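Exosome complex component Rrp41 (Archaeoglobus fulgidus, PDB 3M7N) probably acts as the catalytic subunit of the archaeal exosome, degrading RNA in the 3'-to-5' direction and also able to add heteromeric RNA tails. Local coordinates at residues Phe191-Asn195 with Gly196-Ser200; Glu116-Arg120 with Ser121-Ile125; Tyr79-Pro83 with Phe84-Glu88; Val164-Asp168 with Gly169-Leu173. The protein carries 1 engineered substitution. All coordinates share one frame; numbering follows the deposited sequence.

Interaction 1: residues Phe191-Asn195 with Gly196-Ser200; sequences FLIRN and GKIES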
loop_
_atom_site.group_PDB
_atom_site.type_symbol
_atom_site.label_atom_id
_atom_site.label_comp_id
_atom_site.label_asym_id
_atom_site.label_seq_id
_atom_site.Cartn_x
_atom_site.Cartn_y
_atom_site.Cartn_z
ATOM N N PHE E 191 -20.139 3.342 -28.741
ATOM C CA PHE E 191 -21.216 4.309 -28.842
ATOM C C PHE E 191 -22.275 4.012 -27.800
ATOM O O PHE E 191 -22.434 2.871 -27.365
ATOM C CB PHE E 191 -21.888 4.247 -30.231
ATOM C CG PHE E 191 -20.933 4.350 -31.391
ATOM C CD1 PHE E 191 -20.446 3.206 -32.002
ATOM C CD2 PHE E 191 -20.540 5.587 -31.886
ATOM C CE1 PHE E 191 -19.566 3.291 -33.074
ATOM C CE2 PHE E 191 -19.671 5.678 -32.959
ATOM C CZ PHE E 191 -19.188 4.534 -33.563
ATOM N N LEU E 192 -23.002 5.050 -27.418
ATOM C CA LEU E 192 -24.270 4.884 -26.742
ATOM C C LEU E 192 -25.366 4.633 -27.795
ATOM O O LEU E 192 -25.547 5.453 -28.703
ATOM C CB LEU E 192 -24.603 6.152 -25.956
ATOM C CG LEU E 192 -25.998 6.132 -25.344
ATOM C CD1 LEU E 192 -26.064 5.109 -24.198
ATOM C CD2 LEU E 192 -26.405 7.525 -24.877
ATOM N N ILE E 193 -26.055 3.492 -27.692
ATOM C CA ILE E 193 -27.264 3.229 -28.463
ATOM C C ILE E 193 -28.487 3.589 -27.630
ATOM O O ILE E 193 -28.647 3.105 -26.505
ATOM C CB ILE E 193 -27.430 1.746 -28.839
ATOM C CG1 ILE E 193 -26.109 1.129 -29.289
ATOM C CG2 ILE E 193 -28.499 1.589 -29.917
ATOM C CD1 ILE E 193 -25.571 1.685 -30.579
ATOM N N ARG E 194 -29.353 4.429 -28.181
ATOM C CA ARG E 194 -30.570 4.848 -27.501
ATOM C C ARG E 194 -31.651 4.930 -28.562
ATOM O O ARG E 194 -31.393 5.369 -29.680
ATOM C CB ARG E 194 -30.385 6.215 -26.843
ATOM C CG ARG E 194 -31.014 6.335 -25.474
ATOM C CD ARG E 194 -31.709 7.653 -25.284
ATOM N NE ARG E 194 -30.807 8.798 -25.265
ATOM C CZ ARG E 194 -30.434 9.444 -24.159
ATOM N NH1 ARG E 194 -29.615 10.486 -24.234
ATOM N NH2 ARG E 194 -30.878 9.054 -22.974
ATOM N N ASN E 195 -32.856 4.488 -28.227
ATOM C CA ASN E 195 -33.932 4.468 -29.199
ATOM C C ASN E 195 -33.503 3.677 -30.444
ATOM O O ASN E 195 -33.756 4.084 -31.581
ATOM C CB ASN E 195 -34.316 5.912 -29.552
ATOM C CG ASN E 195 -35.386 5.996 -30.622
ATOM O OD1 ASN E 195 -36.392 5.281 -30.583
ATOM N ND2 ASN E 195 -35.174 6.878 -31.585
ATOM N N GLY E 196 -32.826 2.555 -30.221
ATOM C CA GLY E 196 -32.399 1.690 -31.311
ATOM C C GLY E 196 -31.302 2.214 -32.222
ATOM O O GLY E 196 -31.019 1.605 -33.254
ATOM N N LYS E 197 -30.669 3.330 -31.863
ATOM C CA LYS E 197 -29.659 3.911 -32.753
ATOM C C LYS E 197 -28.452 4.598 -32.076
ATOM O O LYS E 197 -28.446 4.884 -30.869
ATOM C CB LYS E 197 -30.333 4.874 -33.723
ATOM C CG LYS E 197 -30.919 6.097 -33.045
ATOM C CD LYS E 197 -31.944 6.769 -33.954
ATOM C CE LYS E 197 -32.537 8.014 -33.301
ATOM N NZ LYS E 197 -33.665 8.588 -34.100
ATOM N N ILE E 198 -27.425 4.860 -32.879
ATOM C CA ILE E 198 -26.211 5.502 -32.399
ATOM C C ILE E 198 -26.530 6.907 -31.929
ATOM O O ILE E 198 -26.955 7.732 -32.711
ATOM C CB ILE E 198 -25.179 5.591 -33.511
ATOM C CG1 ILE E 198 -24.982 4.225 -34.165
ATOM C CG2 ILE E 198 -23.869 6.124 -32.981
ATOM C CD1 ILE E 198 -24.207 3.249 -33.320
ATOM N N GLU E 199 -26.322 7.180 -30.649
ATOM C CA GLU E 199 -26.690 8.471 -30.071
ATOM C C GLU E 199 -25.482 9.376 -29.809
ATOM O O GLU E 199 -25.600 10.610 -29.844
ATOM C CB GLU E 199 -27.452 8.256 -28.767
ATOM C CG GLU E 199 -28.628 9.212 -28.551
ATOM C CD GLU E 199 -28.278 10.381 -27.655
ATOM O OE1 GLU E 199 -27.299 11.106 -27.948
ATOM O OE2 GLU E 199 -28.992 10.573 -26.651
ATOM N N SER E 200 -24.342 8.757 -29.503
ATOM C CA SER E 200 -23.087 9.476 -29.318
ATOM C C SER E 200 -21.902 8.545 -29.089
ATOM O O SER E 200 -22.042 7.326 -29.101
ATOM C CB SER E 200 -23.179 10.547 -28.226
ATOM O OG SER E 200 -23.841 10.067 -27.075
#
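Ile193 and Ile198 meet through the ends of their chains, CD1 of Ile193 lying 3.4 Å from CD1 of Ile198, with the two side chains slanted across one another. In Ile193 the CG1 branch lies anti to the carbonyl carbon (chi1 -42°), which sends CD1 toward Ile198, while CG2 settles on the backbone of Lys197. The other branch of Ile198 serves Phe191: its CG2 comes to 3.5 Å from ring atom CD2 of Phe191. The carbonyl O of Ser200 sits at the edge of that ring, near its plane. These three apolar side chains face helix 212-248, where Lys223 and Tyr230 are among their neighbours. The backbone behind them is a beta hairpin closed by a type I' turn from Arg194 to Lys197, with Arg194 N bonded to Lys197 O at 2.9 Å. The strand then bulges, consistent with a classic bulge at Glu199 and Ser200 across from Leu192: Leu192 O accepts from Glu199 N at 2.7 Å and Leu192 N donates to Ser200 O at 3.0 Å. On the other face, a salt bridge sets Arg194 and Glu199 side by side, guanidinium and carboxylate nearly coplanar (28° apart). Glu199 OE2 takes NE of Arg194 at 2.9 Å on its anti lone pair; NH1 is modelled doubtfully closer still. Replacing Glu199 by alanine would probably leave NE of Arg194 without this carboxylate and the arginine dependent on another protein chain. There an acidic side chain forms a salt bridge with Arg194 NH1, and an aromatic one a cation-pi contact.

Interaction 2: residues Glu116-Arg120 with Ser121-Ile125; sequences ELFPR and SAIDI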
loop_
_atom_site.group_PDB
_atom_site.type_symbol
_atom_site.label_atom_id
_atom_site.label_comp_id
_atom_site.label_asym_id
_atom_site.label_seq_id
_atom_site.Cartn_x
_atom_site.Cartn_y
_atom_site.Cartn_z
ATOM N N GLU E 116 -26.020 8.267 -9.871
ATOM C CA GLU E 116 -26.715 9.046 -8.841
ATOM C C GLU E 116 -27.697 8.224 -8.003
ATOM O O GLU E 116 -28.118 8.643 -6.925
ATOM C CB GLU E 116 -27.463 10.224 -9.463
ATOM C CG GLU E 116 -26.560 11.327 -9.978
ATOM C CD GLU E 116 -25.817 10.928 -11.237
ATOM O OE1 GLU E 116 -24.648 11.366 -11.394
ATOM O OE2 GLU E 116 -26.405 10.173 -12.060
ATOM N N LEU E 117 -28.075 7.060 -8.508
ATOM C CA LEU E 117 -29.073 6.241 -7.834
ATOM C C LEU E 117 -28.479 5.477 -6.670
ATOM O O LEU E 117 -29.203 4.999 -5.806
ATOM C CB LEU E 117 -29.690 5.257 -8.815
ATOM C CG LEU E 117 -30.627 5.915 -9.820
ATOM C CD1 LEU E 117 -31.044 4.909 -10.871
ATOM C CD2 LEU E 117 -31.836 6.487 -9.095
ATOM N N PHE E 118 -27.161 5.346 -6.658
ATOM C CA PHE E 118 -26.517 4.536 -5.640
ATOM C C PHE E 118 -25.373 5.279 -4.951
ATOM O O PHE E 118 -24.211 4.890 -5.060
ATOM C CB PHE E 118 -26.047 3.206 -6.235
ATOM C CG PHE E 118 -27.100 2.504 -7.026
ATOM C CD1 PHE E 118 -27.016 2.430 -8.404
ATOM C CD2 PHE E 118 -28.205 1.954 -6.398
ATOM C CE1 PHE E 118 -28.001 1.800 -9.140
ATOM C CE2 PHE E 118 -29.190 1.323 -7.130
ATOM C CZ PHE E 118 -29.082 1.245 -8.504
ATOM N N PRO E 119 -25.711 6.356 -4.230
ATOM C CA PRO E 119 -24.713 7.098 -3.456
ATOM C C PRO E 119 -23.929 6.151 -2.564
ATOM O O PRO E 119 -24.452 5.107 -2.135
ATOM C CB PRO E 119 -25.559 8.025 -2.584
ATOM C CG PRO E 119 -26.850 8.155 -3.298
ATOM C CD PRO E 119 -27.077 6.869 -4.024
ATOM N N ARG E 120 -22.675 6.509 -2.313
ATOM C CA ARG E 120 -21.835 5.760 -1.387
ATOM C C ARG E 120 -21.804 4.290 -1.740
ATOM O O ARG E 120 -21.664 3.452 -0.856
ATOM C CB ARG E 120 -22.331 5.915 0.056
ATOM C CG ARG E 120 -22.597 7.351 0.488
ATOM C CD ARG E 120 -23.210 7.407 1.884
ATOM N NE ARG E 120 -24.359 6.507 2.014
ATOM C CZ ARG E 120 -25.623 6.855 1.774
ATOM N NH1 ARG E 120 -26.602 5.968 1.916
ATOM N NH2 ARG E 120 -25.915 8.094 1.389
ATOM N N SER E 121 -21.948 3.974 -3.025
ATOM C CA SER E 121 -21.837 2.591 -3.478
ATOM C C SER E 121 -20.722 2.403 -4.489
ATOM O O SER E 121 -20.139 3.362 -4.991
ATOM C CB SER E 121 -23.158 2.095 -4.070
ATOM O OG SER E 121 -23.986 1.532 -3.062
ATOM N N ALA E 122 -20.410 1.149 -4.769
ATOM C CA ALA E 122 -19.523 0.852 -5.872
ATOM C C ALA E 122 -20.210 -0.126 -6.805
ATOM O O ALA E 122 -20.908 -1.046 -6.360
ATOM C CB ALA E 122 -18.209 0.291 -5.385
ATOM N N ILE E 123 -20.038 0.105 -8.102
ATOM C CA ILE E 123 -20.393 -0.873 -9.100
ATOM C C ILE E 123 -19.114 -1.276 -9.784
ATOM O O ILE E 123 -18.477 -0.453 -10.450
ATOM C CB ILE E 123 -21.382 -0.289 -10.126
ATOM C CG1 ILE E 123 -22.734 -0.040 -9.453
ATOM C CG2 ILE E 123 -21.516 -1.218 -11.333
ATOM C CD1 ILE E 123 -23.599 0.957 -10.187
ATOM N N ASP E 124 -18.735 -2.536 -9.622
ATOM C CA ASP E 124 -17.448 -3.034 -10.090
ATOM C C ASP E 124 -17.580 -3.895 -11.349
ATOM O O ASP E 124 -18.453 -4.762 -11.437
ATOM C CB ASP E 124 -16.763 -3.849 -8.981
ATOM C CG ASP E 124 -16.427 -3.012 -7.752
ATOM O OD1 ASP E 124 -16.346 -3.593 -6.648
ATOM O OD2 ASP E 124 -16.251 -1.775 -7.884
ATOM N N ILE E 125 -16.691 -3.669 -12.309
ATOM C CA ILE E 125 -16.740 -4.361 -13.583
ATOM C C ILE E 125 -15.396 -4.989 -13.899
ATOM O O ILE E 125 -14.361 -4.306 -13.983
ATOM C CB ILE E 125 -17.151 -3.403 -14.715
ATOM C CG1 ILE E 125 -18.466 -2.718 -14.349
ATOM C CG2 ILE E 125 -17.291 -4.157 -16.027
ATOM C CD1 ILE E 125 -18.745 -1.464 -15.144
#
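From Phe118 to Ser121 the backbone folds into a type II beta turn, after which the chain enters strand 122-129. Pro119 holds the second position, where its restricted phi suits the turn, and Arg120 occupies the third with a positive phi of 53°. The bond that closes the turn, from Ser121 N to Phe118 O, is weak: 3.2 Å long and strongly bent. The same carbonyl O is approached more closely by carbon, Ser121 CB lying 3.1 Å from Phe118 O. Next to it the two beta carbons pack together, CB of Phe118 at 3.8 Å from CB of Ser121. The phenyl ring then leads away from the turn. Its CG lies anti to the carbonyl carbon (chi1 -49°), and only the CD1 corner reaches forward, to CD1 of Ile123 at 4.1 Å; the two side chains meet at a slant. Over the centre of one ring face lies CB of Leu117, 3.8 Å above the plane, so the residue just before Phe118 covers its own neighbour. Pro59, Pro154 and an apolar side chain of another protein chain also pack against Phe118, which places it at a subunit boundary. Arg120 points away from the strand, while its backbone bonds to Asp69. With one weak bond and otherwise carbon contacts, the shape of this turn probably owes more to the proline, to the backbone pairing of Ser121 with Ile74 and to the burial of the Phe118 ring than to its own closing bond.

Interaction 3: residues Tyr79-Pro83 with Phe84-Glu88; sequences YNMAP and FSVEE. With nucleotides of chain L.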
loop_
_atom_site.group_PDB
_atom_site.type_symbol
_atom_site.label_atom_id
_atom_site.label_comp_id
_atom_site.label_asym_id
_atom_site.label_seq_id
_atom_site.Cartn_x
_atom_site.Cartn_y
_atom_site.Cartn_z
ATOM N N TYR E 79 -9.554 -4.322 -16.794
ATOM C CA TYR E 79 -9.287 -5.092 -17.979
ATOM C C TYR E 79 -8.029 -5.891 -17.713
ATOM O O TYR E 79 -6.987 -5.337 -17.359
ATOM C CB TYR E 79 -9.078 -4.146 -19.165
ATOM C CG TYR E 79 -8.467 -4.778 -20.396
ATOM C CD1 TYR E 79 -9.264 -5.202 -21.467
ATOM C CD2 TYR E 79 -7.091 -4.923 -20.510
ATOM C CE1 TYR E 79 -8.686 -5.773 -22.622
ATOM C CE2 TYR E 79 -6.515 -5.484 -21.647
ATOM C CZ TYR E 79 -7.315 -5.905 -22.699
ATOM O OH TYR E 79 -6.717 -6.460 -23.809
ATOM N N ASN E 80 -8.119 -7.195 -17.896
ATOM C CA ASN E 80 -7.011 -8.055 -17.546
ATOM C C ASN E 80 -6.874 -9.207 -18.519
ATOM O O ASN E 80 -7.850 -9.888 -18.843
ATOM C CB ASN E 80 -7.173 -8.573 -16.109
ATOM C CG ASN E 80 -5.986 -9.403 -15.654
ATOM O OD1 ASN E 80 -4.833 -9.002 -15.819
ATOM N ND2 ASN E 80 -6.258 -10.572 -15.097
ATOM N N MET E 81 -5.660 -9.420 -18.995
ATOM C CA MET E 81 -5.406 -10.511 -19.902
ATOM C C MET E 81 -4.791 -11.668 -19.116
ATOM O O MET E 81 -3.874 -11.466 -18.319
ATOM C CB MET E 81 -4.465 -10.064 -21.021
ATOM C CG MET E 81 -4.819 -8.716 -21.621
ATOM S SD MET E 81 -3.702 -8.261 -22.965
ATOM C CE MET E 81 -4.130 -9.458 -24.228
ATOM N N ALA E 82 -5.312 -12.871 -19.338
ATOM C CA ALA E 82 -4.779 -14.079 -18.726
ATOM C C ALA E 82 -3.441 -14.413 -19.360
ATOM O O ALA E 82 -3.232 -14.150 -20.537
ATOM C CB ALA E 82 -5.756 -15.230 -18.895
ATOM N N PRO E 83 -2.516 -14.989 -18.576
ATOM C CA PRO E 83 -1.164 -15.244 -19.084
ATOM C C PRO E 83 -1.146 -16.027 -20.397
ATOM O O PRO E 83 -0.224 -15.858 -21.187
ATOM C CB PRO E 83 -0.525 -16.056 -17.960
ATOM C CG PRO E 83 -1.216 -15.586 -16.743
ATOM C CD PRO E 83 -2.645 -15.350 -17.155
ATOM N N PHE E 84 -2.164 -16.846 -20.627
ATOM C CA PHE E 84 -2.201 -17.744 -21.780
ATOM C C PHE E 84 -3.061 -17.200 -22.935
ATOM O O PHE E 84 -3.330 -17.908 -23.897
ATOM C CB PHE E 84 -2.765 -19.100 -21.350
ATOM C CG PHE E 84 -4.095 -19.000 -20.670
ATOM C CD1 PHE E 84 -4.211 -19.228 -19.306
ATOM C CD2 PHE E 84 -5.232 -18.652 -21.391
ATOM C CE1 PHE E 84 -5.453 -19.123 -18.664
ATOM C CE2 PHE E 84 -6.483 -18.547 -20.761
ATOM C CZ PHE E 84 -6.595 -18.781 -19.401
ATOM N N SER E 85 -3.501 -15.951 -22.837
ATOM C CA SER E 85 -4.413 -15.419 -23.832
ATOM C C SER E 85 -3.677 -14.925 -25.083
ATOM O O SER E 85 -4.294 -14.715 -26.135
ATOM C CB SER E 85 -5.279 -14.317 -23.232
ATOM O OG SER E 85 -4.493 -13.189 -22.920
ATOM N N VAL E 86 -2.361 -14.771 -24.975
ATOM C CA VAL E 86 -1.571 -14.226 -26.072
ATOM C C VAL E 86 -0.524 -15.197 -26.608
ATOM O O VAL E 86 -0.282 -16.253 -26.040
ATOM C CB VAL E 86 -0.884 -12.901 -25.682
ATOM C CG1 VAL E 86 -1.905 -11.794 -25.537
ATOM C CG2 VAL E 86 -0.100 -13.072 -24.404
ATOM N N GLU E 87 0.102 -14.817 -27.711
ATOM C CA GLU E 87 1.016 -15.699 -28.422
ATOM C C GLU E 87 2.195 -16.120 -27.540
ATOM O O GLU E 87 2.580 -17.290 -27.522
ATOM C CB GLU E 87 1.501 -15.024 -29.711
ATOM C CG GLU E 87 0.488 -15.050 -30.887
ATOM C CD GLU E 87 -0.634 -13.984 -30.828
ATOM O OE1 GLU E 87 -0.572 -13.023 -30.017
ATOM O OE2 GLU E 87 -1.590 -14.114 -31.631
ATOM N N GLU E 88 2.756 -15.156 -26.811
ATOM C CA GLU E 88 3.867 -15.406 -25.897
ATOM C C GLU E 88 3.385 -15.181 -24.474
ATOM O O GLU E 88 2.994 -14.065 -24.130
ATOM C CB GLU E 88 5.021 -14.442 -26.189
ATOM C CG GLU E 88 5.611 -14.531 -27.599
ATOM C CD GLU E 88 6.844 -15.425 -27.668
ATOM O OE1 GLU E 88 6.968 -16.346 -26.826
ATOM O OE2 GLU E 88 7.689 -15.201 -28.568
ATOM P P C L 6 -3.762 -3.126 -29.237
ATOM O OP1 C L 6 -5.032 -2.706 -29.876
ATOM O OP2 C L 6 -3.212 -2.312 -28.126
ATOM O "O5'" C L 6 -3.890 -4.661 -28.772
ATOM C "C5'" C L 6 -4.400 -5.606 -29.715
ATOM C "C4'" C L 6 -3.815 -6.997 -29.548
ATOM O "O4'" C L 6 -2.371 -6.963 -29.420
ATOM C "C3'" C L 6 -4.218 -7.758 -28.296
ATOM O "O3'" C L 6 -5.591 -8.139 -28.358
ATOM C "C2'" C L 6 -3.258 -8.933 -28.433
ATOM O "O2'" C L 6 -3.637 -9.862 -29.440
ATOM C "C1'" C L 6 -1.978 -8.198 -28.840
ATOM N N1 C L 6 -1.091 -7.971 -27.667
ATOM C C2 C L 6 -0.271 -9.021 -27.248
ATOM O O2 C L 6 -0.301 -10.089 -27.872
ATOM N N3 C L 6 0.536 -8.836 -26.176
ATOM C C4 C L 6 0.540 -7.664 -25.535
ATOM N N4 C L 6 1.359 -7.535 -24.480
ATOM C C5 C L 6 -0.296 -6.581 -25.954
ATOM C C6 C L 6 -1.090 -6.776 -27.011
#
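The Phe84 ring carries the methyl group of Ala82 on one face: CB of Ala82 stands 3.9 Å from the ring centroid in a CH-pi contact, 18° off the normal and displaced toward the CZ rim. Phe84 CG sits between the backbone N and the carbonyl carbon (chi1 54°), which folds the ring back over the residue two places earlier; Gly61 of the exosome exonuclease 2 chain also packs against Phe84. Beneath this, a type I beta turn runs from Ala82 to Ser85. Ala82 O is gripped twice by the same serine. Ser85 OG donates at 2.9 Å to Ala82 O, in the carbonyl plane and on a lone pair, while Ser85 N, also 2.9 Å from Ala82 O, comes from well above that plane. The buried hydroxyl thus reinforces the turn. From the strand end, Met81 crosses Val86 at about a right angle, its CE methyl 3.5 Å from Val86 CG1. That CG1 lies 3.3 Å from O2 of cytidine C6 of chain L, on one side of the base plane, and Glu87 OE1 is 3.6 Å from the same O2. Glu87 OE2 forms salt bridges with Lys177 and with Lys44 of the exonuclease 2 chain. The turn leaves the end of strand 74-81, outermost in the five-stranded sheet of this chain, at the interface of the two RNase PH-type subunits, where the loop borders the bound RNA.

Interaction 4: residues Val164-Asp168 with Gly169-Leu173; sequences VGKAD and GQLVL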
loop_
_atom_site.group_PDB
_atom_site.type_symbol
_atom_site.label_atom_id
_atom_site.label_comp_id
_atom_site.label_asym_id
_atom_site.label_seq_id
_atom_site.Cartn_x
_atom_site.Cartn_y
_atom_site.Cartn_z
ATOM N N VAL E 164 -12.276 0.275 -36.383
ATOM C CA VAL E 164 -12.084 0.263 -37.814
ATOM C C VAL E 164 -10.591 0.294 -38.010
ATOM O O VAL E 164 -9.894 1.060 -37.336
ATOM C CB VAL E 164 -12.721 1.491 -38.493
ATOM C CG1 VAL E 164 -12.135 1.692 -39.889
ATOM C CG2 VAL E 164 -14.240 1.345 -38.548
ATOM N N GLY E 165 -10.096 -0.551 -38.906
ATOM C CA GLY E 165 -8.689 -0.560 -39.252
ATOM C C GLY E 165 -8.471 0.077 -40.609
ATOM O O GLY E 165 -9.398 0.554 -41.254
ATOM N N LYS E 166 -7.223 0.098 -41.037
ATOM C CA LYS E 166 -6.903 0.570 -42.358
ATOM C C LYS E 166 -5.826 -0.344 -42.911
ATOM O O LYS E 166 -4.761 -0.495 -42.312
ATOM C CB LYS E 166 -6.439 2.026 -42.334
ATOM C CG LYS E 166 -6.073 2.562 -43.721
ATOM C CD LYS E 166 -5.734 4.039 -43.681
ATOM C CE LYS E 166 -4.794 4.449 -44.787
ATOM N NZ LYS E 166 -4.474 5.895 -44.622
ATOM N N ALA E 167 -6.125 -0.968 -44.046
ATOM C CA ALA E 167 -5.247 -1.964 -44.641
ATOM C C ALA E 167 -5.091 -1.725 -46.139
ATOM O O ALA E 167 -6.076 -1.531 -46.855
ATOM C CB ALA E 167 -5.783 -3.355 -44.366
ATOM N N ASP E 168 -3.843 -1.712 -46.603
ATOM C CA ASP E 168 -3.546 -1.442 -48.009
ATOM C C ASP E 168 -4.290 -0.224 -48.489
ATOM O O ASP E 168 -4.735 -0.181 -49.629
ATOM C CB ASP E 168 -3.951 -2.613 -48.890
ATOM C CG ASP E 168 -3.129 -3.855 -48.626
ATOM O OD1 ASP E 168 -3.599 -4.949 -48.997
ATOM O OD2 ASP E 168 -2.020 -3.746 -48.058
ATOM N N GLY E 169 -4.447 0.760 -47.617
ATOM C CA GLY E 169 -5.073 2.004 -48.008
ATOM C C GLY E 169 -6.576 1.949 -47.868
ATOM O O GLY E 169 -7.263 2.939 -48.093
ATOM N N GLN E 170 -7.097 0.793 -47.489
ATOM C CA GLN E 170 -8.543 0.621 -47.417
ATOM C C GLN E 170 -9.039 0.503 -45.977
ATOM O O GLN E 170 -8.454 -0.218 -45.173
ATOM C CB GLN E 170 -8.954 -0.613 -48.224
ATOM C CG GLN E 170 -10.259 -1.259 -47.754
ATOM C CD GLN E 170 -11.479 -0.805 -48.551
ATOM O OE1 GLN E 170 -12.254 0.061 -48.107
ATOM N NE2 GLN E 170 -11.659 -1.394 -49.734
ATOM N N LEU E 171 -10.110 1.225 -45.658
ATOM C CA LEU E 171 -10.771 1.095 -44.364
ATOM C C LEU E 171 -11.395 -0.292 -44.239
ATOM O O LEU E 171 -12.046 -0.785 -45.166
ATOM C CB LEU E 171 -11.853 2.162 -44.186
ATOM C CG LEU E 171 -11.527 3.437 -43.401
ATOM C CD1 LEU E 171 -10.046 3.777 -43.406
ATOM C CD2 LEU E 171 -12.343 4.598 -43.926
ATOM N N VAL E 172 -11.192 -0.941 -43.099
ATOM C CA VAL E 172 -11.849 -2.218 -42.887
ATOM C C VAL E 172 -12.523 -2.219 -41.537
ATOM O O VAL E 172 -12.061 -1.562 -40.609
ATOM C CB VAL E 172 -10.878 -3.384 -43.028
ATOM C CG1 VAL E 172 -10.299 -3.416 -44.449
ATOM C CG2 VAL E 172 -9.761 -3.269 -42.004
ATOM N N LEU E 173 -13.624 -2.952 -41.432
ATOM C CA LEU E 173 -14.369 -3.044 -40.188
ATOM C C LEU E 173 -13.825 -4.174 -39.328
ATOM O O LEU E 173 -13.623 -5.270 -39.833
ATOM C CB LEU E 173 -15.834 -3.309 -40.501
ATOM C CG LEU E 173 -16.788 -3.457 -39.321
ATOM C CD1 LEU E 173 -16.814 -2.202 -38.462
ATOM C CD2 LEU E 173 -18.173 -3.793 -39.867
#
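A two-residue beta hairpin, strand 158-167 turning into strand 170-173, closes one edge of the four-stranded antiparallel sheet of the second RNase PH domain. Its type I' turn runs from Ala167 to Gln170, with Asp168 and Gly169 both at positive phi; a beta carbon on Gly169 would run into the carbonyl O of Asp168. Two hydrogen-bonded pairs hold the strands: Ala167 N donates to Gln170 O at 2.7 Å and almost straight (174°), and Gly165 N donates to Val172 O at 2.8 Å. Gly165 suits its place, since a beta carbon there would be tight against Val172 CG2, which already lies 3.8 Å from the carbonyl C of Gly165. On the face shared by Val164, Lys166 and Leu171, Leu171 lies at a slant to both neighbours. Its CG is 4.0 Å from Val164 CG1, and its CD1 is 4.2 Å from Lys166 CB. A glycine in place of Leu171 would probably open a gap between Val164, the Lys166 stem and Gln217 of helix 212-248, which the isobutyl group now fills. Beyond CG the extended Lys166 chain leaves Leu171, its CE 4.1 Å from CA of Gly169, and carries its ammonium to a salt bridge with Glu214. At the turn, Asp168 OD1 accepts from the backbone N of Ile12. Val164 CG1 lies anti to its own backbone nitrogen (chi1 162°), which brings this methyl carbon to 3.3 Å from the carbonyl O of Val172.

Overall arrangement
Interactions 1 and 4 are hairpins of one four-stranded sheet, both partly buried, with exposed type I' turns; their apolar faces both pack on helix 212-248. Interaction 1 directs its charged face to other protein chains, whereas no other chain touches interaction 4, whose lysine and aspartate are paired within the subunit. Interactions 2 and 3 belong to the other domain, at strands 122-129 and 74-81, neighbours in its five-stranded sheet, yet their centres are 29 Å apart. Both are buried turns: interaction 2 is mostly carbon packing, while interaction 3 centres on a carbonyl O that accepts two hydrogen bonds and reaches the RNA. Interaction 4 stays about 10 Å from the nucleic acid at nearest atoms.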